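EvdO2 (Micromonospora carbonacea, PDB 4XAB) probably acts as a metal-dependent oxygenase of the phytanoyl-CoA dioxygenase family in the oxidative cyclizations of orthosomycin biosynthesis. Local coordinates at residues Arg19-Ala24 with Tyr162-His167; Pro127-Glu132 with Thr213-Gly218; Gly158-Leu163 with Val207-Arg212; Val171-His176 with Thr188-Pro193. All coordinates share one frame; numbering follows the deposited sequence.

Contact 1: Arg19-Ala24 with Tyr162-His167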
loop_
_atom_site.group_PDB
_atom_site.type_symbol
_atom_site.label_atom_id
_atom_site.label_comp_id
_atom_site.label_asym_id
_atom_site.label_seq_id
_atom_site.Cartn_x
_atom_site.Cartn_y
_atom_site.Cartn_z
ATOM N N ARG A 19 -1.559 3.397 -16.888
ATOM C CA ARG A 19 -1.292 2.246 -17.749
ATOM C C ARG A 19 0.141 2.235 -18.242
ATOM O O ARG A 19 0.778 1.187 -18.320
ATOM C CB ARG A 19 -2.228 2.236 -18.964
ATOM C CG ARG A 19 -3.686 2.172 -18.626
ATOM C CD ARG A 19 -3.987 1.037 -17.695
ATOM N NE ARG A 19 -5.427 0.889 -17.533
ATOM C CZ ARG A 19 -6.189 0.130 -18.311
ATOM N NH1 ARG A 19 -5.652 -0.567 -19.306
ATOM N NH2 ARG A 19 -7.492 0.065 -18.085
ATOM N N SER A 20 0.638 3.425 -18.563
ATOM C CA SER A 20 1.962 3.601 -19.119
ATOM C C SER A 20 3.041 3.368 -18.079
ATOM O O SER A 20 4.002 2.640 -18.323
ATOM C CB SER A 20 2.104 5.015 -19.695
ATOM O OG SER A 20 3.458 5.285 -20.015
ATOM N N ARG A 21 2.863 3.984 -16.918
ATOM C CA ARG A 21 3.903 4.010 -15.901
ATOM C C ARG A 21 3.727 2.969 -14.804
ATOM O O ARG A 21 4.692 2.601 -14.151
ATOM C CB ARG A 21 3.971 5.404 -15.267
ATOM C CG ARG A 21 4.094 6.532 -16.273
ATOM C CD ARG A 21 4.534 7.812 -15.580
ATOM N NE ARG A 21 5.989 7.899 -15.531
ATOM C CZ ARG A 21 6.665 8.761 -14.779
ATOM N NH1 ARG A 21 6.009 9.603 -13.990
ATOM N NH2 ARG A 21 7.994 8.772 -14.809
ATOM N N GLY A 22 2.500 2.501 -14.603
ATOM C CA GLY A 22 2.220 1.508 -13.580
ATOM C C GLY A 22 1.823 2.075 -12.230
ATOM O O GLY A 22 1.606 1.322 -11.267
ATOM N N PHE A 23 1.779 3.400 -12.149
ATOM C CA PHE A 23 1.332 4.090 -10.949
ATOM C C PHE A 23 0.709 5.426 -11.316
ATOM O O PHE A 23 0.899 5.940 -12.422
ATOM C CB PHE A 23 2.492 4.314 -9.979
ATOM C CG PHE A 23 3.512 5.273 -10.493
ATOM C CD1 PHE A 23 3.471 6.618 -10.132
ATOM C CD2 PHE A 23 4.511 4.840 -11.345
ATOM C CE1 PHE A 23 4.409 7.494 -10.622
ATOM C CE2 PHE A 23 5.448 5.706 -11.840
ATOM C CZ PHE A 23 5.400 7.041 -11.482
ATOM N N ALA A 24 -0.016 6.002 -10.368
ATOM C CA ALA A 24 -0.596 7.330 -10.604
ATOM C C ALA A 24 -0.811 8.031 -9.300
ATOM O O ALA A 24 -1.096 7.391 -8.286
ATOM C CB ALA A 24 -1.899 7.214 -11.353
ATOM N N TYR A 162 8.481 4.637 -7.023
ATOM C CA TYR A 162 8.185 3.599 -8.013
ATOM C C TYR A 162 9.238 3.452 -9.096
ATOM O O TYR A 162 9.976 4.387 -9.385
ATOM C CB TYR A 162 6.856 3.901 -8.704
ATOM C CG TYR A 162 5.674 3.879 -7.792
ATOM C CD1 TYR A 162 5.070 5.058 -7.386
ATOM C CD2 TYR A 162 5.145 2.685 -7.352
ATOM C CE1 TYR A 162 3.967 5.042 -6.574
ATOM C CE2 TYR A 162 4.064 2.655 -6.530
ATOM C CZ TYR A 162 3.471 3.840 -6.134
ATOM O OH TYR A 162 2.366 3.806 -5.315
ATOM N N LEU A 163 9.279 2.271 -9.718
ATOM C CA LEU A 163 10.036 2.089 -10.954
ATOM C C LEU A 163 9.081 2.184 -12.133
ATOM O O LEU A 163 8.358 1.230 -12.412
ATOM C CB LEU A 163 10.753 0.732 -10.980
ATOM C CG LEU A 163 11.609 0.567 -12.236
ATOM C CD1 LEU A 163 12.854 1.418 -12.119
ATOM C CD2 LEU A 163 11.974 -0.898 -12.490
ATOM N N PRO A 164 9.058 3.340 -12.823
ATOM C CA PRO A 164 8.105 3.525 -13.922
ATOM C C PRO A 164 8.250 2.455 -14.992
ATOM O O PRO A 164 9.370 2.180 -15.435
ATOM C CB PRO A 164 8.472 4.901 -14.489
ATOM C CG PRO A 164 9.163 5.614 -13.357
ATOM C CD PRO A 164 9.916 4.527 -12.627
ATOM N N GLY A 165 7.126 1.870 -15.392
ATOM C CA GLY A 165 7.124 0.910 -16.472
ATOM C C GLY A 165 7.433 -0.494 -16.004
ATOM O O GLY A 165 7.334 -1.444 -16.782
ATOM N N GLY A 166 7.782 -0.637 -14.726
ATOM C CA GLY A 166 8.220 -1.929 -14.210
ATOM C C GLY A 166 7.143 -2.994 -14.191
ATOM O O GLY A 166 7.437 -4.189 -14.072
ATOM N N HIS A 167 5.889 -2.573 -14.279
ATOM C CA HIS A 167 4.784 -3.524 -14.302
ATOM C C HIS A 167 4.712 -4.298 -15.621
ATOM O O HIS A 167 3.962 -5.267 -15.713
ATOM C CB HIS A 167 3.448 -2.818 -14.036
ATOM C CG HIS A 167 3.093 -1.787 -15.060
ATOM N ND1 HIS A 167 4.005 -0.874 -15.545
ATOM C CD2 HIS A 167 1.930 -1.539 -15.709
ATOM C CE1 HIS A 167 3.413 -0.096 -16.438
ATOM N NE2 HIS A 167 2.154 -0.473 -16.545
#
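The chain leaves helix 12-21 at Gly22, which takes a positive phi of 92° before strand 23-26 begins, and the type II turn Leu163-Gly166 lies against this bend, with Arg21 and Gly165 in nearest register. One backbone bond crosses here: Gly165 N gives an almost straight hydrogen bond to Arg21 O (2.8 Å, 177° at the hydrogen), arriving above the carbonyl plane. His167 supplies the second. With CG between the backbone N and the carbonyl carbon, its ring points NE2 at Arg19 O, 2.8 Å away and nearly in the ring plane. The same ring lies flat under the bend, with Gly22 CA 3.4 Å from its centroid and almost straight above it; a side chain on Gly22 would collide with ND1. Farther along, Phe23 and Tyr162 lay their rings nearly parallel (13°) but slid apart, with centroids 4.6 Å from each other. The slip puts Phe23 CB over the middle of the tyrosine ring, 3.7 Å from its centroid, while Tyr162 CB sits over the phenylalanine face. Pro164 CG meets the Phe23 ring at its edge, 4.0 Å from CE2, and also packs beside the Arg21 guanidinium. Two N-H groups thus satisfy carbonyls of the last helical turn, where the helix itself runs short of donors, and the imidazole is both donor and flat floor for the glycine.

Contact 2: Pro127-Glu132 with Thr213-Gly218. With NI (nickel (II) ion), chain B.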
loop_
_atom_site.group_PDB
_atom_site.type_symbol
_atom_site.label_atom_id
_atom_site.label_comp_id
_atom_site.label_asym_id
_atom_site.label_seq_id
_atom_site.Cartn_x
_atom_site.Cartn_y
_atom_site.Cartn_z
ATOM N N PRO A 127 11.613 -2.159 1.745
ATOM C CA PRO A 127 12.552 -2.381 0.644
ATOM C C PRO A 127 11.835 -2.542 -0.681
ATOM O O PRO A 127 10.645 -2.876 -0.688
ATOM C CB PRO A 127 13.261 -3.681 1.042
ATOM C CG PRO A 127 13.133 -3.729 2.530
ATOM C CD PRO A 127 11.768 -3.163 2.812
ATOM N N TRP A 128 12.541 -2.288 -1.777
ATOM C CA TRP A 128 12.005 -2.556 -3.110
ATOM C C TRP A 128 11.340 -3.925 -3.202
ATOM O O TRP A 128 11.911 -4.927 -2.793
ATOM C CB TRP A 128 13.111 -2.460 -4.158
ATOM C CG TRP A 128 13.486 -1.056 -4.462
ATOM C CD1 TRP A 128 14.597 -0.385 -4.026
ATOM C CD2 TRP A 128 12.745 -0.139 -5.265
ATOM N NE1 TRP A 128 14.591 0.894 -4.517
ATOM C CE2 TRP A 128 13.460 1.076 -5.273
ATOM C CE3 TRP A 128 11.536 -0.223 -5.967
ATOM C CZ2 TRP A 128 13.013 2.199 -5.966
ATOM C CZ3 TRP A 128 11.091 0.891 -6.659
ATOM C CH2 TRP A 128 11.827 2.093 -6.651
ATOM N N HIS A 129 10.123 -3.951 -3.746
ATOM C CA HIS A 129 9.381 -5.190 -3.947
ATOM C C HIS A 129 8.304 -4.969 -4.984
ATOM O O HIS A 129 7.964 -3.832 -5.310
ATOM C CB HIS A 129 8.733 -5.690 -2.637
ATOM C CG HIS A 129 7.613 -4.818 -2.140
ATOM N ND1 HIS A 129 7.834 -3.624 -1.483
ATOM C CD2 HIS A 129 6.266 -4.957 -2.221
ATOM C CE1 HIS A 129 6.672 -3.067 -1.177
ATOM N NE2 HIS A 129 5.701 -3.850 -1.619
ATOM N N GLN A 130 7.761 -6.075 -5.491
ATOM C CA GLN A 130 6.534 -6.033 -6.270
ATOM C C GLN A 130 5.487 -6.777 -5.470
ATOM O O GLN A 130 5.767 -7.842 -4.908
ATOM C CB GLN A 130 6.724 -6.667 -7.646
ATOM C CG GLN A 130 7.590 -5.859 -8.570
ATOM C CD GLN A 130 8.207 -6.721 -9.636
ATOM O OE1 GLN A 130 9.039 -7.578 -9.336
ATOM N NE2 GLN A 130 7.800 -6.512 -10.884
ATOM N N ASP A 131 4.278 -6.228 -5.400
ATOM C CA ASP A 131 3.260 -6.854 -4.573
ATOM C C ASP A 131 2.958 -8.264 -5.097
ATOM O O ASP A 131 2.648 -9.171 -4.323
ATOM C CB ASP A 131 1.989 -5.989 -4.529
ATOM C CG ASP A 131 2.187 -4.702 -3.751
ATOM O OD1 ASP A 131 3.172 -4.604 -2.989
ATOM O OD2 ASP A 131 1.374 -3.774 -3.918
ATOM N N GLU A 132 3.075 -8.459 -6.408
ATOM C CA GLU A 132 2.815 -9.786 -6.980
ATOM C C GLU A 132 3.809 -10.847 -6.474
ATOM O O GLU A 132 3.521 -12.043 -6.495
ATOM C CB GLU A 132 2.842 -9.736 -8.512
ATOM C CG GLU A 132 2.329 -11.042 -9.145
ATOM C CD GLU A 132 1.996 -10.899 -10.612
ATOM O OE1 GLU A 132 1.750 -9.766 -11.063
ATOM O OE2 GLU A 132 1.994 -11.930 -11.318
ATOM N N THR A 213 4.048 -3.283 -10.286
ATOM C CA THR A 213 4.954 -2.136 -10.257
ATOM C C THR A 213 5.893 -2.172 -9.054
ATOM O O THR A 213 5.436 -2.179 -7.920
ATOM C CB THR A 213 4.166 -0.819 -10.229
ATOM O OG1 THR A 213 3.217 -0.844 -11.293
ATOM C CG2 THR A 213 5.107 0.387 -10.390
ATOM N N PRO A 214 7.216 -2.181 -9.299
ATOM C CA PRO A 214 8.120 -2.170 -8.140
ATOM C C PRO A 214 7.985 -0.879 -7.342
ATOM O O PRO A 214 7.848 0.209 -7.929
ATOM C CB PRO A 214 9.519 -2.281 -8.771
ATOM C CG PRO A 214 9.279 -2.868 -10.140
ATOM C CD PRO A 214 7.949 -2.270 -10.571
ATOM N N HIS A 215 7.982 -0.997 -6.018
ATOM C CA HIS A 215 7.956 0.200 -5.186
ATOM C C HIS A 215 8.766 0.032 -3.912
ATOM O O HIS A 215 9.092 -1.075 -3.505
ATOM C CB HIS A 215 6.509 0.618 -4.854
ATOM C CG HIS A 215 5.647 -0.494 -4.330
ATOM N ND1 HIS A 215 5.131 -1.483 -5.140
ATOM C CD2 HIS A 215 5.182 -0.748 -3.085
ATOM C CE1 HIS A 215 4.407 -2.314 -4.408
ATOM N NE2 HIS A 215 4.408 -1.883 -3.162
ATOM N N TYR A 216 9.073 1.170 -3.297
ATOM C CA TYR A 216 9.952 1.265 -2.136
ATOM C C TYR A 216 9.403 2.381 -1.273
ATOM O O TYR A 216 8.808 3.318 -1.795
ATOM C CB TYR A 216 11.381 1.559 -2.589
ATOM C CG TYR A 216 12.288 2.211 -1.579
ATOM C CD1 TYR A 216 12.302 3.593 -1.403
ATOM C CD2 TYR A 216 13.164 1.444 -0.831
ATOM C CE1 TYR A 216 13.143 4.182 -0.488
ATOM C CE2 TYR A 216 14.008 2.023 0.083
ATOM C CZ TYR A 216 13.990 3.388 0.252
ATOM O OH TYR A 216 14.841 3.961 1.159
ATOM N N ALA A 217 9.574 2.284 0.040
ATOM C CA ALA A 217 9.266 3.423 0.905
ATOM C C ALA A 217 10.425 3.678 1.839
ATOM O O ALA A 217 10.969 2.751 2.432
ATOM C CB ALA A 217 7.983 3.188 1.700
ATOM N N GLY A 218 10.799 4.943 1.975
ATOM C CA GLY A 218 11.897 5.301 2.842
ATOM C C GLY A 218 11.493 5.236 4.303
ATOM O O GLY A 218 10.321 5.028 4.635
HETATM NI NI NI B . 3.775 -3.158 -1.655
HETATM O O HOH W 1 3.554 -3.922 -6.894
HETATM O O HOH W 2 1.947 -2.323 -1.720
#
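Both histidines hold CG in the crowded position between the backbone N and the carbonyl carbon, His129 at chi1 69° and His215 at 50°, and this swings their rings off the same face of the sheet so that the NE2 atoms converge on nickel. The distances to the metal are 2.0 Å from His129 NE2 and 2.1 Å from His215 NE2. Asp131, with CG beside its backbone N, completes the triad through OD1, also 2.1 Å from the nickel; its OD2 accepts from a metal-bound water and is bonded to His209. Each ring is fixed from behind by an in-plane bond: His129 ND1 to Pro127 O at 3.0 Å, His215 ND1 to Thr213 O at 2.9 Å. This is the His-X-Asp...His facial triad of the double-stranded beta-helix oxygenases, in which iron is the usual metal. The two histidines form an antiparallel hydrogen-bonded pair, each N donating to the other's O. Beyond it, Tyr216 CB rests over the indole face of Trp128, 3.4 Å from CE2, and the rings form an offset stack. An alanine at Trp128 would remove the indole face under Tyr216 CB and would probably loosen the packing beside strand 215-217.

Contact 3: Gly158-Leu163 with Val207-Arg212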
loop_
_atom_site.group_PDB
_atom_site.type_symbol
_atom_site.label_atom_id
_atom_site.label_comp_id
_atom_site.label_asym_id
_atom_site.label_seq_id
_atom_site.Cartn_x
_atom_site.Cartn_y
_atom_site.Cartn_z
ATOM N N GLY A 158 8.715 8.978 4.463
ATOM C CA GLY A 158 8.488 7.629 3.973
ATOM C C GLY A 158 7.423 7.464 2.900
ATOM O O GLY A 158 6.701 6.470 2.890
ATOM N N CYS A 159 7.321 8.423 1.981
ATOM C CA CYS A 159 6.401 8.268 0.858
ATOM C C CYS A 159 6.896 7.146 -0.055
ATOM O O CYS A 159 8.018 6.668 0.089
ATOM C CB CYS A 159 6.258 9.579 0.077
ATOM S SG CYS A 159 7.674 10.002 -0.938
ATOM N N LEU A 160 6.045 6.711 -0.980
ATOM C CA LEU A 160 6.395 5.645 -1.910
ATOM C C LEU A 160 7.214 6.171 -3.078
ATOM O O LEU A 160 7.057 7.314 -3.505
ATOM C CB LEU A 160 5.128 4.960 -2.449
ATOM C CG LEU A 160 4.284 4.282 -1.363
ATOM C CD1 LEU A 160 3.127 3.488 -1.946
ATOM C CD2 LEU A 160 5.156 3.393 -0.516
ATOM N N HIS A 161 8.074 5.300 -3.585
ATOM C CA HIS A 161 8.846 5.519 -4.793
ATOM C C HIS A 161 8.534 4.366 -5.727
ATOM O O HIS A 161 8.391 3.235 -5.270
ATOM C CB HIS A 161 10.352 5.533 -4.515
ATOM C CG HIS A 161 10.783 6.514 -3.467
ATOM N ND1 HIS A 161 11.792 7.430 -3.680
ATOM C CD2 HIS A 161 10.399 6.673 -2.178
ATOM C CE1 HIS A 161 11.986 8.135 -2.579
ATOM N NE2 HIS A 161 11.151 7.698 -1.652
ATOM N N TYR A 162 8.481 4.637 -7.023
ATOM C CA TYR A 162 8.185 3.599 -8.013
ATOM C C TYR A 162 9.238 3.452 -9.096
ATOM O O TYR A 162 9.976 4.387 -9.385
ATOM C CB TYR A 162 6.856 3.901 -8.704
ATOM C CG TYR A 162 5.674 3.879 -7.792
ATOM C CD1 TYR A 162 5.070 5.058 -7.386
ATOM C CD2 TYR A 162 5.145 2.685 -7.352
ATOM C CE1 TYR A 162 3.967 5.042 -6.574
ATOM C CE2 TYR A 162 4.064 2.655 -6.530
ATOM C CZ TYR A 162 3.471 3.840 -6.134
ATOM O OH TYR A 162 2.366 3.806 -5.315
ATOM N N LEU A 163 9.279 2.271 -9.718
ATOM C CA LEU A 163 10.036 2.089 -10.954
ATOM C C LEU A 163 9.081 2.184 -12.133
ATOM O O LEU A 163 8.358 1.230 -12.412
ATOM C CB LEU A 163 10.753 0.732 -10.980
ATOM C CG LEU A 163 11.609 0.567 -12.236
ATOM C CD1 LEU A 163 12.854 1.418 -12.119
ATOM C CD2 LEU A 163 11.974 -0.898 -12.490
ATOM N N VAL A 207 -1.721 7.361 -3.884
ATOM C CA VAL A 207 -1.035 6.810 -5.022
ATOM C C VAL A 207 -1.699 5.477 -5.322
ATOM O O VAL A 207 -2.196 4.777 -4.419
ATOM C CB VAL A 207 0.484 6.631 -4.783
ATOM C CG1 VAL A 207 1.172 7.987 -4.758
ATOM C CG2 VAL A 207 0.732 5.895 -3.495
ATOM N N VAL A 208 -1.758 5.185 -6.605
ATOM C CA VAL A 208 -2.349 3.939 -7.102
ATOM C C VAL A 208 -1.277 3.158 -7.852
ATOM O O VAL A 208 -0.608 3.727 -8.699
ATOM C CB VAL A 208 -3.524 4.239 -8.044
ATOM C CG1 VAL A 208 -4.209 2.946 -8.484
ATOM C CG2 VAL A 208 -4.517 5.201 -7.363
ATOM N N HIS A 209 -1.095 1.866 -7.569
ATOM C CA HIS A 209 -0.128 1.111 -8.368
ATOM C C HIS A 209 -0.561 -0.311 -8.648
ATOM O O HIS A 209 -1.230 -0.963 -7.840
ATOM C CB HIS A 209 1.274 1.076 -7.720
ATOM C CG HIS A 209 1.316 0.468 -6.351
ATOM N ND1 HIS A 209 1.237 1.226 -5.200
ATOM C CD2 HIS A 209 1.471 -0.817 -5.947
ATOM C CE1 HIS A 209 1.313 0.430 -4.149
ATOM N NE2 HIS A 209 1.464 -0.812 -4.573
ATOM N N ASP A 210 -0.135 -0.765 -9.813
ATOM C CA ASP A 210 -0.373 -2.132 -10.281
ATOM C C ASP A 210 0.319 -3.172 -9.390
ATOM O O ASP A 210 1.330 -2.885 -8.756
ATOM C CB ASP A 210 0.112 -2.260 -11.726
ATOM C CG ASP A 210 -0.244 -3.600 -12.351
ATOM O OD1 ASP A 210 0.594 -4.533 -12.344
ATOM O OD2 ASP A 210 -1.375 -3.718 -12.842
ATOM N N PHE A 211 -0.228 -4.383 -9.348
ATOM C CA PHE A 211 0.385 -5.467 -8.598
ATOM C C PHE A 211 1.840 -5.727 -9.000
ATOM O O PHE A 211 2.612 -6.293 -8.214
ATOM C CB PHE A 211 -0.426 -6.758 -8.780
ATOM C CG PHE A 211 -1.654 -6.843 -7.915
ATOM C CD1 PHE A 211 -1.910 -5.899 -6.940
ATOM C CD2 PHE A 211 -2.555 -7.885 -8.090
ATOM C CE1 PHE A 211 -3.045 -5.990 -6.142
ATOM C CE2 PHE A 211 -3.681 -7.986 -7.289
ATOM C CZ PHE A 211 -3.926 -7.033 -6.319
ATOM N N ARG A 212 2.223 -5.349 -10.218
ATOM C CA ARG A 212 3.582 -5.664 -10.679
ATOM C C ARG A 212 4.527 -4.451 -10.686
ATOM O O ARG A 212 5.693 -4.570 -11.047
ATOM C CB ARG A 212 3.525 -6.291 -12.072
ATOM C CG ARG A 212 4.607 -7.322 -12.335
ATOM C CD ARG A 212 4.327 -8.084 -13.618
ATOM N NE ARG A 212 3.434 -9.223 -13.421
ATOM C CZ ARG A 212 3.172 -10.126 -14.361
ATOM N NH1 ARG A 212 3.723 -10.004 -15.560
ATOM N NH2 ARG A 212 2.359 -11.144 -14.113
#
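Strands 160-162 and 206-210 belong to different sheets and face each other across the interior, their axes 9.7 Å apart and inclined at 41°, so side chains rather than backbone bonds join them. The polar part of the contact is a single link: Tyr162 OH and His209 ND1 are hydrogen-bonded at 2.8 Å. Tyr162 has CG beside its backbone N and reaches across with the hydroxyl leading; His209 holds CG in the crowded position between backbone N and carbonyl carbon, turning ND1 toward that hydroxyl and into the plane of the phenol. The two side chains cross at about a right angle. Their rings are tilted by 53°, neither stacked nor edge-to-face, and Tyr162 CE2 comes within 3.4 Å of His209 CB. Val207 and Leu160 add apolar packing beside this link. Val207 CG2 approaches Tyr162 OH to 3.2 Å, a methyl against the hydroxyl, while Leu160 CD1 packs on the same methyl at 3.7 Å and lies 4.2 Å from His209 CE1. Asp210 OD1 accepts from Arg212 N in an Asx turn, a local bond where the chain leaves strand 206-210. On the other side of its ring, His209 NE2 is hydrogen-bonded to Asp131 OD2, and Asp131 binds the nickel. His209 is therefore a second-shell residue behind the carboxylate of Asp131, and Tyr162 stands one step farther out: the tyrosine probably holds the rotation of the imidazole, which in turn probably helps to orient the carboxylate, and the pair may influence how strongly that carboxylate is polarised.

Contact 4: Val171-His176 with Thr188-Pro193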
loop_
_atom_site.group_PDB
_atom_site.type_symbol
_atom_site.label_atom_id
_atom_site.label_comp_id
_atom_site.label_asym_id
_atom_site.label_seq_id
_atom_site.Cartn_x
_atom_site.Cartn_y
_atom_site.Cartn_z
ATOM N N VAL A 171 8.215 -10.349 -12.820
ATOM C CA VAL A 171 8.278 -10.380 -11.370
ATOM C C VAL A 171 9.734 -10.700 -11.083
ATOM O O VAL A 171 10.227 -11.778 -11.403
ATOM C CB VAL A 171 7.323 -11.402 -10.750
ATOM C CG1 VAL A 171 7.530 -11.450 -9.231
ATOM C CG2 VAL A 171 5.886 -11.026 -11.084
ATOM N N LEU A 172 10.416 -9.704 -10.539
ATOM C CA LEU A 172 11.849 -9.729 -10.275
ATOM C C LEU A 172 12.214 -10.756 -9.221
ATOM O O LEU A 172 11.368 -11.158 -8.432
ATOM C CB LEU A 172 12.281 -8.334 -9.829
ATOM C CG LEU A 172 12.093 -7.286 -10.919
ATOM C CD1 LEU A 172 12.143 -5.881 -10.345
ATOM C CD2 LEU A 172 13.155 -7.488 -12.002
ATOM N N PRO A 173 13.478 -11.205 -9.218
ATOM C CA PRO A 173 13.866 -12.126 -8.149
ATOM C C PRO A 173 13.679 -11.470 -6.786
ATOM O O PRO A 173 14.146 -10.354 -6.575
ATOM C CB PRO A 173 15.343 -12.401 -8.438
ATOM C CG PRO A 173 15.496 -12.166 -9.905
ATOM C CD PRO A 173 14.550 -11.018 -10.211
ATOM N N HIS A 174 12.996 -12.149 -5.879
ATOM C CA HIS A 174 12.851 -11.636 -4.523
ATOM C C HIS A 174 13.436 -12.631 -3.535
ATOM O O HIS A 174 13.592 -13.816 -3.833
ATOM C CB HIS A 174 11.378 -11.374 -4.166
ATOM C CG HIS A 174 10.783 -10.155 -4.809
ATOM N ND1 HIS A 174 10.659 -10.009 -6.176
ATOM C CD2 HIS A 174 10.232 -9.043 -4.262
ATOM C CE1 HIS A 174 10.066 -8.854 -6.442
ATOM N NE2 HIS A 174 9.803 -8.248 -5.297
ATOM N N HIS A 175 13.754 -12.147 -2.347
ATOM C CA HIS A 175 14.143 -13.037 -1.265
ATOM C C HIS A 175 13.583 -12.485 0.021
ATOM O O HIS A 175 13.232 -11.314 0.093
ATOM C CB HIS A 175 15.658 -13.184 -1.188
ATOM C CG HIS A 175 16.393 -11.885 -1.125
ATOM N ND1 HIS A 175 16.794 -11.314 0.065
ATOM C CD2 HIS A 175 16.815 -11.051 -2.105
ATOM C CE1 HIS A 175 17.423 -10.179 -0.185
ATOM N NE2 HIS A 175 17.455 -10.001 -1.493
ATOM N N HIS A 176 13.466 -13.333 1.029
ATOM C CA HIS A 176 13.067 -12.834 2.326
ATOM C C HIS A 176 14.175 -11.957 2.881
ATOM O O HIS A 176 15.358 -12.265 2.739
ATOM C CB HIS A 176 12.732 -13.987 3.271
ATOM C CG HIS A 176 11.353 -14.530 3.067
ATOM N ND1 HIS A 176 11.110 -15.739 2.452
ATOM C CD2 HIS A 176 10.140 -14.005 3.359
ATOM C CE1 HIS A 176 9.807 -15.947 2.401
ATOM N NE2 HIS A 176 9.196 -14.909 2.942
ATOM N N THR A 188 13.615 -7.143 -3.358
ATOM C CA THR A 188 14.427 -7.430 -4.529
ATOM C C THR A 188 15.619 -6.478 -4.566
ATOM O O THR A 188 15.519 -5.345 -4.104
ATOM C CB THR A 188 13.620 -7.324 -5.851
ATOM O OG1 THR A 188 14.476 -7.675 -6.944
ATOM C CG2 THR A 188 13.029 -5.919 -6.071
ATOM N N ASP A 189 16.742 -6.955 -5.093
ATOM C CA ASP A 189 17.933 -6.131 -5.288
ATOM C C ASP A 189 17.966 -5.591 -6.709
ATOM O O ASP A 189 18.865 -4.850 -7.087
ATOM C CB ASP A 189 19.212 -6.936 -5.031
ATOM C CG ASP A 189 19.338 -7.406 -3.593
ATOM O OD1 ASP A 189 18.959 -6.647 -2.675
ATOM O OD2 ASP A 189 19.830 -8.536 -3.385
ATOM N N ASP A 190 16.983 -5.982 -7.504
ATOM C CA ASP A 190 17.056 -5.769 -8.939
ATOM C C ASP A 190 16.277 -4.562 -9.427
ATOM O O ASP A 190 15.654 -4.599 -10.488
ATOM C CB ASP A 190 16.593 -7.048 -9.649
ATOM C CG ASP A 190 17.578 -8.192 -9.452
ATOM O OD1 ASP A 190 18.781 -7.971 -9.691
ATOM O OD2 ASP A 190 17.172 -9.300 -9.035
ATOM N N VAL A 191 16.331 -3.480 -8.650
ATOM C CA VAL A 191 15.807 -2.191 -9.084
ATOM C C VAL A 191 16.923 -1.153 -8.999
ATOM O O VAL A 191 17.635 -1.088 -8.002
ATOM C CB VAL A 191 14.600 -1.720 -8.222
ATOM C CG1 VAL A 191 14.141 -0.324 -8.653
ATOM C CG2 VAL A 191 13.448 -2.709 -8.324
ATOM N N ASP A 192 17.078 -0.358 -10.048
ATOM C CA ASP A 192 18.066 0.716 -10.053
ATOM C C ASP A 192 17.441 1.970 -9.441
ATOM O O ASP A 192 16.557 2.568 -10.043
ATOM C CB ASP A 192 18.544 0.979 -11.481
ATOM C CG ASP A 192 19.667 1.997 -11.555
ATOM O OD1 ASP A 192 20.041 2.586 -10.516
ATOM O OD2 ASP A 192 20.172 2.211 -12.674
ATOM N N PRO A 193 17.903 2.364 -8.244
ATOM C CA PRO A 193 17.313 3.488 -7.509
ATOM C C PRO A 193 17.364 4.807 -8.277
ATOM O O PRO A 193 16.525 5.661 -8.027
ATOM C CB PRO A 193 18.173 3.572 -6.239
ATOM C CG PRO A 193 18.820 2.237 -6.119
ATOM C CD PRO A 193 19.044 1.781 -7.523
HETATM O O HOH W 3 17.152 -9.664 -6.221
#
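The His174 ring lies broadside to Thr188: Thr188 CB stands 3.9 Å from the centroid, straight above one face. The imidazole is held in this attitude at both nitrogens. ND1 bonds Leu172 O at 2.6 Å, in the ring plane though from above the carbonyl plane, and NE2 is hydrogen-bonded to Gln130 N in the segment that carries the metal ligands. An alanine here would take away the acceptor of Gln130 N and the flat partner of Thr188, and would probably weaken the tie between this loop and the metal-binding segment. Thr188 turns OG1 anti to its own backbone N, which aims the hydroxyl at Pro173 O; the donated bond is 2.7 Å long and lies in the carbonyl plane. Leu172 crosses Val191 at about a right angle, with CD1 4.0 Å from Val191 CG2, and also packs on the Asp190 backbone. Toward the surface, Asp190 OD2 lies against the Pro173 ring, 3.3 Å from CD. A water donates hydrogen bonds to Pro173 O and Asp190 OD2 and accepts one from Asp189 N. His175 NE2 reaches Asp189 OD2 only through a weak bond of 3.4 Å, the ring and carboxylate planes lying obliquely to each other. Thr188 OG1 also accepts from Asp190 N at 3.1 Å, closing an ST turn just after strand 186-187. The contact thus extends the antiparallel pair 175-176 with 186-187 through side chains.

Contact 3 is the buried one, spanning the two sheets of the fold, whereas contact 4 lies farthest out, with exposed aspartates and a bridging water; contacts 1 and 2 are partly buried. Contacts 1 and 3 share Tyr162 and Leu163, and their strands 23-26 and 206-210 are neighbours in one sheet, while contacts 2 and 3 join through strands 215-217 and 160-162 of the three-stranded sheet. Metal coordination is confined to contact 2. Contact 3 backs contact 2 through His209, contact 4 is tied to it by bonds from Gln130 to Leu172 and His174, and contact 1 joins it through Gly22 O and Thr213 OG1. Backbone carbonyls are bonded in contacts 1, 2 and 4, but contact 3 relies on side chains.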